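Local coordinates for protein synthesis inhibitor I (Hordeum vulgare, PDB 4FBC) that is a plant ribosome-inactivating protein, one of a family of protein synthesis inhibitors, and holds adenosine monophosphate in a pocket of its fold, at residues F15-F19 and F31-I35; I82-Y88 and V174-R179; Y119-L123 and V167-L172. The protein carries 3 engineered substitutions. All blocks are in the same frame, centred on the assembly; numbering follows the deposited sequence.

Contact 1 (F15-F19 and F31-I35); sequences FTATF and FIAGI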
loop_
_atom_site.group_PDB
_atom_site.type_symbol
_atom_site.label_atom_id
_atom_site.label_comp_id
_atom_site.label_asym_id
_atom_site.label_seq_id
_atom_site.Cartn_x
_atom_site.Cartn_y
_atom_site.Cartn_z
ATOM N N PHE A 15 4.962 8.903 10.423
ATOM C CA PHE A 15 4.955 10.048 9.522
ATOM C C PHE A 15 3.580 10.190 8.889
ATOM O O PHE A 15 2.744 9.281 8.970
ATOM C CB PHE A 15 6.033 9.918 8.430
ATOM C CG PHE A 15 5.824 8.753 7.498
ATOM C CD1 PHE A 15 6.297 7.494 7.833
ATOM C CD2 PHE A 15 5.163 8.919 6.288
ATOM C CE1 PHE A 15 6.107 6.414 6.994
ATOM C CE2 PHE A 15 4.971 7.837 5.425
ATOM C CZ PHE A 15 5.445 6.587 5.777
ATOM N N THR A 16 3.346 11.338 8.264
ATOM C CA THR A 16 2.122 11.548 7.511
ATOM C C THR A 16 2.475 11.973 6.091
ATOM O O THR A 16 3.285 12.883 5.892
ATOM C CB THR A 16 1.208 12.596 8.167
ATOM O OG1 THR A 16 0.775 12.112 9.449
ATOM C CG2 THR A 16 -0.018 12.856 7.300
ATOM N N ALA A 17 1.891 11.295 5.108
ATOM C CA ALA A 17 2.029 11.702 3.710
ATOM C C ALA A 17 0.715 12.316 3.261
ATOM O O ALA A 17 -0.353 11.767 3.524
ATOM C CB ALA A 17 2.392 10.503 2.824
ATOM N N THR A 18 0.780 13.449 2.568
ATOM C CA THR A 18 -0.432 14.156 2.186
ATOM C C THR A 18 -0.480 14.343 0.676
ATOM O O THR A 18 0.539 14.650 0.047
ATOM C CB THR A 18 -0.526 15.526 2.902
ATOM O OG1 THR A 18 -0.625 15.320 4.318
ATOM C CG2 THR A 18 -1.745 16.307 2.437
ATOM N N PHE A 19 -1.654 14.119 0.093
ATOM C CA PHE A 19 -1.845 14.370 -1.329
ATOM C C PHE A 19 -3.152 15.112 -1.580
ATOM O O PHE A 19 -4.209 14.740 -1.069
ATOM C CB PHE A 19 -1.810 13.059 -2.128
ATOM C CG PHE A 19 -1.978 13.246 -3.615
ATOM C CD1 PHE A 19 -1.032 13.951 -4.354
ATOM C CD2 PHE A 19 -3.080 12.715 -4.276
ATOM C CE1 PHE A 19 -1.181 14.122 -5.726
ATOM C CE2 PHE A 19 -3.242 12.879 -5.655
ATOM C CZ PHE A 19 -2.289 13.590 -6.381
ATOM N N PHE A 31 4.671 12.148 -4.064
ATOM C CA PHE A 31 3.923 11.654 -2.893
ATOM C C PHE A 31 4.172 10.156 -2.656
ATOM O O PHE A 31 4.543 9.747 -1.551
ATOM C CB PHE A 31 2.438 12.010 -3.096
ATOM C CG PHE A 31 1.454 11.164 -2.321
ATOM C CD1 PHE A 31 1.280 11.334 -0.951
ATOM C CD2 PHE A 31 0.655 10.246 -2.988
ATOM C CE1 PHE A 31 0.342 10.554 -0.252
ATOM C CE2 PHE A 31 -0.285 9.468 -2.300
ATOM C CZ PHE A 31 -0.440 9.630 -0.941
ATOM N N ILE A 32 4.002 9.347 -3.698
ATOM C CA ILE A 32 4.261 7.902 -3.596
ATOM C C ILE A 32 5.716 7.595 -3.249
ATOM O O ILE A 32 5.994 6.771 -2.372
ATOM C CB ILE A 32 3.850 7.154 -4.883
ATOM C CG1 ILE A 32 2.330 7.237 -5.098
ATOM C CG2 ILE A 32 4.338 5.671 -4.855
ATOM C CD1 ILE A 32 1.490 6.668 -3.916
ATOM N N ALA A 33 6.658 8.251 -3.924
ATOM C CA ALA A 33 8.068 8.004 -3.641
ATOM C C ALA A 33 8.447 8.344 -2.197
ATOM O O ALA A 33 9.309 7.695 -1.593
ATOM C CB ALA A 33 8.955 8.777 -4.631
ATOM N N GLY A 34 7.794 9.355 -1.644
ATOM C CA GLY A 34 8.101 9.817 -0.299
ATOM C C GLY A 34 7.624 8.805 0.727
ATOM O O GLY A 34 8.293 8.596 1.745
ATOM N N ILE A 35 6.474 8.186 0.464
ATOM C CA ILE A 35 5.989 7.078 1.305
ATOM C C ILE A 35 6.998 5.927 1.310
ATOM O O ILE A 35 7.377 5.428 2.377
ATOM C CB ILE A 35 4.596 6.567 0.873
ATOM C CG1 ILE A 35 3.559 7.686 1.027
ATOM C CG2 ILE A 35 4.182 5.353 1.719
ATOM C CD1 ILE A 35 2.183 7.372 0.488
#
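Strand 16-19 and helix 31-35 run almost exactly antiparallel, their N-to-C directions 172° apart and their axes 8.7 Å apart at closest approach. This is the first half of a beta-alpha-beta crossover: the chain leaves the edge strand 16-20, returns through helix 25-39 and, after a longer excursion, enters strand 64-70, which lies beside the first strand and parallel to it. Backbone hydrogen bonds between Phe15, Ala17, Phe19 and that neighbour hold the strand in the sheet, while the helix covers one of its faces. The CA atoms come nearest at Ala17 and Ile35, 6.5 Å apart, and at Phe19 and Phe31, 6.6 Å apart. No hydrogen bond joins the two segments; apolar packing and a CH-pi contact do. The CA-to-CB bonds of Phe15, Ala17 and Phe19 point toward the helix, though the Phe19 ring then turns away; those of Thr16 and Thr18 do not. Small Ala17 lets the helix come close: its CB lies 3.5 Å from Ile35 CG1 and 3.7 Å from Phe31 CE1, tucked between two bulky neighbours one helical turn apart. Beyond Ile35, Phe15 makes a looser contact, its CZ 4.4 Å from Ile35 CG2, and its ring also stacks on Phe65. Phe31 gives up the most surface, 85 Å². Its ring and that of Phe19 are inclined by 23°, but they are slid apart and barely overlap, with centroids 5.2 Å distant. The better-placed interaction is the CH-pi contact: Phe19 CB sits over the face of the Phe31 ring, 3.6 Å from its centroid and only 4° off the ring normal.

Contact 2 (I82-Y88 and V174-R179); sequences IRADNIY and VNEATR. With AMP (adenosine monophosphate), chain E.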
loop_
_atom_site.group_PDB
_atom_site.type_symbol
_atom_site.label_atom_id
_atom_site.label_comp_id
_atom_site.label_asym_id
_atom_site.label_seq_id
_atom_site.Cartn_x
_atom_site.Cartn_y
_atom_site.Cartn_z
ATOM N N ILE A 82 -2.457 3.245 8.138
ATOM C CA ILE A 82 -1.834 2.154 7.394
ATOM C C ILE A 82 -0.637 1.609 8.174
ATOM O O ILE A 82 0.140 2.372 8.741
ATOM C CB ILE A 82 -1.373 2.650 5.992
ATOM C CG1 ILE A 82 -2.556 3.237 5.213
ATOM C CG2 ILE A 82 -0.734 1.519 5.207
ATOM C CD1 ILE A 82 -2.146 4.003 3.927
ATOM N N ARG A 83 -0.484 0.290 8.213
ATOM C CA ARG A 83 0.640 -0.307 8.933
ATOM C C ARG A 83 1.958 0.025 8.238
ATOM O O ARG A 83 2.035 -0.011 7.011
ATOM C CB ARG A 83 0.458 -1.823 9.042
ATOM C CG ARG A 83 -0.659 -2.214 9.999
ATOM C CD ARG A 83 -0.879 -3.719 10.050
ATOM N NE ARG A 83 0.344 -4.447 10.374
ATOM C CZ ARG A 83 0.390 -5.739 10.688
ATOM N NH1 ARG A 83 -0.727 -6.451 10.713
ATOM N NH2 ARG A 83 1.553 -6.311 10.977
ATOM N N ALA A 84 2.985 0.348 9.022
ATOM C CA ALA A 84 4.293 0.695 8.455
ATOM C C ALA A 84 5.194 -0.514 8.235
ATOM O O ALA A 84 6.333 -0.362 7.779
ATOM C CB ALA A 84 5.003 1.743 9.327
ATOM N N ASP A 85 4.699 -1.708 8.558
ATOM C CA ASP A 85 5.479 -2.929 8.360
ATOM C C ASP A 85 5.050 -3.720 7.132
ATOM O O ASP A 85 5.885 -4.346 6.478
ATOM C CB ASP A 85 5.485 -3.820 9.624
ATOM C CG ASP A 85 4.103 -4.024 10.222
ATOM O OD1 ASP A 85 3.092 -3.681 9.575
ATOM O OD2 ASP A 85 4.027 -4.549 11.365
ATOM N N ASN A 86 3.757 -3.682 6.804
ATOM C CA ASN A 86 3.263 -4.395 5.624
ATOM C C ASN A 86 2.331 -3.574 4.724
ATOM O O ASN A 86 1.786 -4.099 3.760
ATOM C CB ASN A 86 2.600 -5.727 6.020
ATOM C CG ASN A 86 1.389 -5.536 6.901
ATOM O OD1 ASN A 86 0.909 -4.417 7.077
ATOM N ND2 ASN A 86 0.876 -6.638 7.468
ATOM N N ILE A 87 2.172 -2.287 5.043
ATOM C CA ILE A 87 1.347 -1.354 4.263
ATOM C C ILE A 87 -0.136 -1.774 4.154
ATOM O O ILE A 87 -0.816 -1.483 3.170
ATOM C CB ILE A 87 1.972 -1.059 2.872
ATOM C CG1 ILE A 87 3.506 -1.017 2.977
ATOM C CG2 ILE A 87 1.444 0.282 2.307
ATOM C CD1 ILE A 87 4.225 -0.822 1.609
ATOM N N TYR A 88 -0.646 -2.445 5.185
ATOM C CA TYR A 88 -2.063 -2.802 5.217
ATOM C C TYR A 88 -2.890 -1.623 5.655
ATOM O O TYR A 88 -2.608 -1.022 6.687
ATOM C CB TYR A 88 -2.332 -3.922 6.217
ATOM C CG TYR A 88 -2.004 -5.316 5.747
ATOM C CD1 TYR A 88 -1.103 -5.536 4.723
ATOM C CD2 TYR A 88 -2.603 -6.420 6.349
ATOM C CE1 TYR A 88 -0.798 -6.820 4.302
ATOM C CE2 TYR A 88 -2.309 -7.706 5.940
ATOM C CZ TYR A 88 -1.406 -7.900 4.916
ATOM O OH TYR A 88 -1.103 -9.177 4.506
ATOM N N VAL A 174 -3.279 4.168 -3.512
ATOM C CA VAL A 174 -2.324 4.500 -2.462
ATOM C C VAL A 174 -1.442 3.297 -2.108
ATOM O O VAL A 174 -0.244 3.306 -2.362
ATOM C CB VAL A 174 -3.023 5.053 -1.196
ATOM C CG1 VAL A 174 -2.006 5.346 -0.101
ATOM C CG2 VAL A 174 -3.811 6.312 -1.527
ATOM N N ASN A 175 -2.028 2.258 -1.520
ATOM C CA ASN A 175 -1.216 1.137 -1.036
ATOM C C ASN A 175 -0.510 0.332 -2.121
ATOM O O ASN A 175 0.700 0.092 -2.017
ATOM C CB ASN A 175 -2.049 0.206 -0.146
ATOM C CG ASN A 175 -2.800 0.959 0.910
ATOM O OD1 ASN A 175 -3.640 1.798 0.598
ATOM N ND2 ASN A 175 -2.506 0.669 2.176
ATOM N N GLU A 176 -1.241 -0.084 -3.158
ATOM C CA GLU A 176 -0.613 -0.873 -4.214
ATOM C C GLU A 176 0.342 -0.002 -5.022
ATOM O O GLU A 176 1.383 -0.474 -5.488
ATOM C CB GLU A 176 -1.643 -1.542 -5.139
ATOM C CG GLU A 176 -2.745 -2.353 -4.425
ATOM C CD GLU A 176 -2.222 -3.466 -3.512
ATOM O OE1 GLU A 176 -1.022 -3.816 -3.574
ATOM O OE2 GLU A 176 -3.038 -4.005 -2.723
ATOM N N ALA A 177 -0.018 1.269 -5.172
ATOM C CA ALA A 177 0.863 2.240 -5.828
ATOM C C ALA A 177 2.199 2.338 -5.092
ATOM O O ALA A 177 3.262 2.385 -5.712
ATOM C CB ALA A 177 0.190 3.593 -5.877
ATOM N N THR A 178 2.150 2.376 -3.766
ATOM C CA THR A 178 3.380 2.395 -2.966
ATOM C C THR A 178 4.194 1.115 -3.193
ATOM O O THR A 178 5.414 1.159 -3.405
ATOM C CB THR A 178 3.045 2.587 -1.470
ATOM O OG1 THR A 178 2.433 3.873 -1.273
ATOM C CG2 THR A 178 4.290 2.494 -0.615
ATOM N N ARG A 179 3.519 -0.033 -3.171
ATOM C CA ARG A 179 4.203 -1.311 -3.340
ATOM C C ARG A 179 4.835 -1.526 -4.713
ATOM O O ARG A 179 5.874 -2.174 -4.818
ATOM C CB ARG A 179 3.236 -2.458 -3.074
ATOM C CG ARG A 179 2.892 -2.634 -1.602
ATOM C CD ARG A 179 1.677 -3.528 -1.470
ATOM N NE ARG A 179 1.351 -3.810 -0.067
ATOM C CZ ARG A 179 0.123 -4.062 0.373
ATOM N NH1 ARG A 179 -0.895 -4.063 -0.475
ATOM N NH2 ARG A 179 -0.086 -4.326 1.660
HETATM P P AMP E . -3.013 -12.169 3.666
HETATM O O1P AMP E . -4.529 -12.196 3.675
HETATM O O2P AMP E . -2.275 -13.450 3.337
HETATM O O3P AMP E . -2.508 -11.620 4.985
HETATM O "O5'" AMP E . -2.508 -10.999 2.706
HETATM C "C5'" AMP E . -2.088 -11.266 1.374
HETATM C "C4'" AMP E . -1.797 -9.987 0.628
HETATM O "O4'" AMP E . -3.032 -9.250 0.429
HETATM C "C3'" AMP E . -0.880 -8.998 1.340
HETATM O "O3'" AMP E . 0.498 -9.305 1.184
HETATM C "C2'" AMP E . -1.284 -7.660 0.734
HETATM O "O2'" AMP E . -0.670 -7.485 -0.543
HETATM C "C1'" AMP E . -2.791 -7.862 0.529
HETATM N N9 AMP E . -3.598 -7.324 1.652
HETATM C C8 AMP E . -4.333 -8.054 2.524
HETATM N N7 AMP E . -4.970 -7.267 3.431
HETATM C C5 AMP E . -4.651 -5.986 3.137
HETATM C C6 AMP E . -4.986 -4.644 3.685
HETATM N N6 AMP E . -5.808 -4.514 4.762
HETATM N N1 AMP E . -4.445 -3.556 3.070
HETATM C C2 AMP E . -3.622 -3.676 2.005
HETATM N N3 AMP E . -3.283 -4.857 1.453
HETATM C C4 AMP E . -3.760 -6.029 1.960
#
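Val174 opens the helical segment with a light apolar touch, its CG1 4.2 Å from Ile82 CD1 near the end of strand 78-83. The helix widens into a pi-type turn at 174-176, and there Asn175 points toward the loop; its ND2 donates a hydrogen bond of 2.9 Å to Ile87 O and packs 3.6 Å from Ile82 CG2. Glu176 makes no contact with 82-88, but its carboxylate forms a salt bridge with Arg179, OE2 lying 3.1 Å from NH1. In this ribosome-inactivating protein the last turns of helix 157-179 meet the turn between two antiparallel strands, 78-83 and 89-93, and the ligand pocket lies at their junction. An Asx turn shapes the loop, Asn86 OD1 accepting from Tyr88 N at 3.1 Å. Thr178 CG2 packs 4.0 Å from Ile87 CD1. Arg179 reaches back to the loop: its NH2 donates a hydrogen bond to Asn86 O at 2.8 Å and lies near the plane of the Tyr88 ring, 3.4 Å from CD1. Its NH1 donates to N3 of adenosine monophosphate at 3.2 Å, while N7 of the ligand lies over a face of the Tyr88 ring and Tyr88 OH hydrogen-bonds to the ligand O3P at 2.9 Å.

Contact 3 (Y119-L123 and V167-L172); sequences YRDLL and VTTLLL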
loop_
_atom_site.group_PDB
_atom_site.type_symbol
_atom_site.label_atom_id
_atom_site.label_comp_id
_atom_site.label_asym_id
_atom_site.label_seq_id
_atom_site.Cartn_x
_atom_site.Cartn_y
_atom_site.Cartn_z
ATOM N N TYR A 119 -9.153 -8.130 -0.907
ATOM C CA TYR A 119 -9.911 -7.994 -2.144
ATOM C C TYR A 119 -11.043 -9.022 -2.250
ATOM O O TYR A 119 -12.062 -8.759 -2.889
ATOM C CB TYR A 119 -8.989 -8.009 -3.370
ATOM C CG TYR A 119 -8.064 -6.816 -3.387
ATOM C CD1 TYR A 119 -8.576 -5.522 -3.347
ATOM C CD2 TYR A 119 -6.684 -6.979 -3.418
ATOM C CE1 TYR A 119 -7.742 -4.427 -3.347
ATOM C CE2 TYR A 119 -5.834 -5.883 -3.426
ATOM C CZ TYR A 119 -6.373 -4.613 -3.388
ATOM O OH TYR A 119 -5.546 -3.515 -3.391
ATOM N N ARG A 120 -10.886 -10.178 -1.610
ATOM C CA ARG A 120 -12.011 -11.108 -1.532
ATOM C C ARG A 120 -13.175 -10.490 -0.755
ATOM O O ARG A 120 -14.332 -10.584 -1.179
ATOM C CB ARG A 120 -11.627 -12.443 -0.897
ATOM C CG ARG A 120 -12.830 -13.386 -0.865
ATOM C CD ARG A 120 -12.624 -14.621 -0.009
ATOM N NE ARG A 120 -13.778 -15.516 -0.107
ATOM C CZ ARG A 120 -14.831 -15.484 0.708
ATOM N NH1 ARG A 120 -14.884 -14.608 1.706
ATOM N NH2 ARG A 120 -15.830 -16.341 0.529
ATOM N N ASP A 121 -12.867 -9.857 0.375
ATOM C CA ASP A 121 -13.881 -9.147 1.155
ATOM C C ASP A 121 -14.545 -8.042 0.333
ATOM O O ASP A 121 -15.764 -7.891 0.349
ATOM C CB ASP A 121 -13.269 -8.516 2.413
ATOM C CG ASP A 121 -12.681 -9.535 3.369
ATOM O OD1 ASP A 121 -13.126 -10.706 3.365
ATOM O OD2 ASP A 121 -11.772 -9.153 4.141
ATOM N N LEU A 122 -13.728 -7.267 -0.379
ATOM C CA LEU A 122 -14.184 -6.055 -1.058
ATOM C C LEU A 122 -14.877 -6.290 -2.402
ATOM O O LEU A 122 -15.836 -5.596 -2.742
ATOM C CB LEU A 122 -12.999 -5.103 -1.257
ATOM C CG LEU A 122 -12.357 -4.615 0.037
ATOM C CD1 LEU A 122 -11.028 -3.972 -0.263
ATOM C CD2 LEU A 122 -13.268 -3.621 0.726
ATOM N N LEU A 123 -14.397 -7.272 -3.158
ATOM C CA LEU A 123 -14.889 -7.518 -4.511
ATOM C C LEU A 123 -15.575 -8.876 -4.664
ATOM O O LEU A 123 -16.320 -9.091 -5.622
ATOM C CB LEU A 123 -13.727 -7.436 -5.501
ATOM C CG LEU A 123 -12.912 -6.145 -5.425
ATOM C CD1 LEU A 123 -11.695 -6.225 -6.325
ATOM C CD2 LEU A 123 -13.781 -4.956 -5.788
ATOM N N VAL A 167 -13.051 2.041 -0.698
ATOM C CA VAL A 167 -11.860 1.420 -0.119
ATOM C C VAL A 167 -10.967 0.743 -1.165
ATOM O O VAL A 167 -9.740 0.887 -1.129
ATOM C CB VAL A 167 -12.239 0.416 0.995
ATOM C CG1 VAL A 167 -11.010 -0.401 1.428
ATOM C CG2 VAL A 167 -12.826 1.163 2.164
ATOM N N THR A 168 -11.580 0.020 -2.103
ATOM C CA THR A 168 -10.840 -0.692 -3.141
ATOM C C THR A 168 -10.045 0.305 -3.984
ATOM O O THR A 168 -8.861 0.087 -4.300
ATOM C CB THR A 168 -11.783 -1.491 -4.062
ATOM O OG1 THR A 168 -12.570 -2.393 -3.274
ATOM C CG2 THR A 168 -10.995 -2.283 -5.084
ATOM N N THR A 169 -10.709 1.407 -4.321
ATOM C CA THR A 169 -10.105 2.476 -5.119
ATOM C C THR A 169 -8.866 3.027 -4.417
ATOM O O THR A 169 -7.802 3.176 -5.031
ATOM C CB THR A 169 -11.107 3.623 -5.357
ATOM O OG1 THR A 169 -12.245 3.119 -6.076
ATOM C CG2 THR A 169 -10.445 4.743 -6.174
ATOM N N LEU A 170 -8.991 3.313 -3.124
ATOM C CA LEU A 170 -7.863 3.853 -2.378
ATOM C C LEU A 170 -6.738 2.843 -2.176
ATOM O O LEU A 170 -5.565 3.208 -2.209
ATOM C CB LEU A 170 -8.317 4.429 -1.037
ATOM C CG LEU A 170 -9.353 5.543 -1.112
ATOM C CD1 LEU A 170 -9.568 6.160 0.257
ATOM C CD2 LEU A 170 -8.921 6.615 -2.127
ATOM N N LEU A 171 -7.089 1.580 -1.948
ATOM C CA LEU A 171 -6.078 0.542 -1.785
ATOM C C LEU A 171 -5.183 0.498 -3.013
ATOM O O LEU A 171 -3.954 0.415 -2.902
ATOM C CB LEU A 171 -6.747 -0.818 -1.575
ATOM C CG LEU A 171 -7.089 -1.095 -0.121
ATOM C CD1 LEU A 171 -7.869 -2.388 -0.017
ATOM C CD2 LEU A 171 -5.829 -1.172 0.703
ATOM N N LEU A 172 -5.807 0.580 -4.184
ATOM C CA LEU A 172 -5.071 0.532 -5.433
ATOM C C LEU A 172 -4.258 1.799 -5.665
ATOM O O LEU A 172 -3.088 1.722 -6.040
ATOM C CB LEU A 172 -6.019 0.254 -6.600
ATOM C CG LEU A 172 -6.467 -1.204 -6.689
ATOM C CD1 LEU A 172 -7.753 -1.300 -7.491
ATOM C CD2 LEU A 172 -5.372 -2.055 -7.328
#
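Three residues, Tyr119, Thr168 and Leu122, each lose between 63 and 67 Å² of surface here and together carry most of the contact. They show how a short helix, 119-123, can be seated against the long helix 157-179 of a ribosome-inactivating fold: the N-to-C directions of the two segments lie 140° apart, with the axes 10.7 Å apart at closest approach, and the CA atoms of Leu122 and Thr168 are the closest pair at 6.7 Å. The CA-to-CB bond of Leu122 points toward the long helix. Its CD1 lies 3.5 Å from Leu171 CD1 and 4.0 Å from Val167 CG1, so it rests against two residues one turn apart, while its CB comes within 3.4 Å of Thr168 OG1. Thr168 lies against the side chains of the short helix, its OG1 also 3.8 Å from Leu123 CD2. Tyr119 reaches across to the long helix, its CE1 4.3 Å from Thr168 CG2 and 3.9 Å from Leu171 CD1, with OH 3.5 Å from Leu171 CB. Leu171 also touches the bound adenosine monophosphate, which places this packing at the wall of the pocket. Tyr119 OH is hydrogen-bonded to Glu176, and Thr168 OG1 to Arg164 O. With no hydrogen bond between the segments, the contact is held by van der Waals packing in which both hydroxyls take part, their hydrogen bonds going to long-helix residues outside the segment.

Helix 157-179 ties the set together. Contacts 2 and 3 both use it, their centres about 13 Å apart, and contact 3 is nested within the chain loop that contact 2 closes. A probable hydrogen bond joins them where Glu176 OE2 meets Tyr119 OH at 2.6 Å. Contact 1 lies about 11 Å from contact 2, centre to centre, and its helix packs against the same long helix, with Ile35 CG2 3.7 Å from Thr178 CG2. Contacts 1 and 3 do not touch and lie on opposite sides of the chain's centre. Contact 2 supplies three of the eight pocket residues, the Leu171 side chain of contact 3 is about 4 Å from the ligand, and the Ile35 side chain of contact 1 is about 12 Å from it.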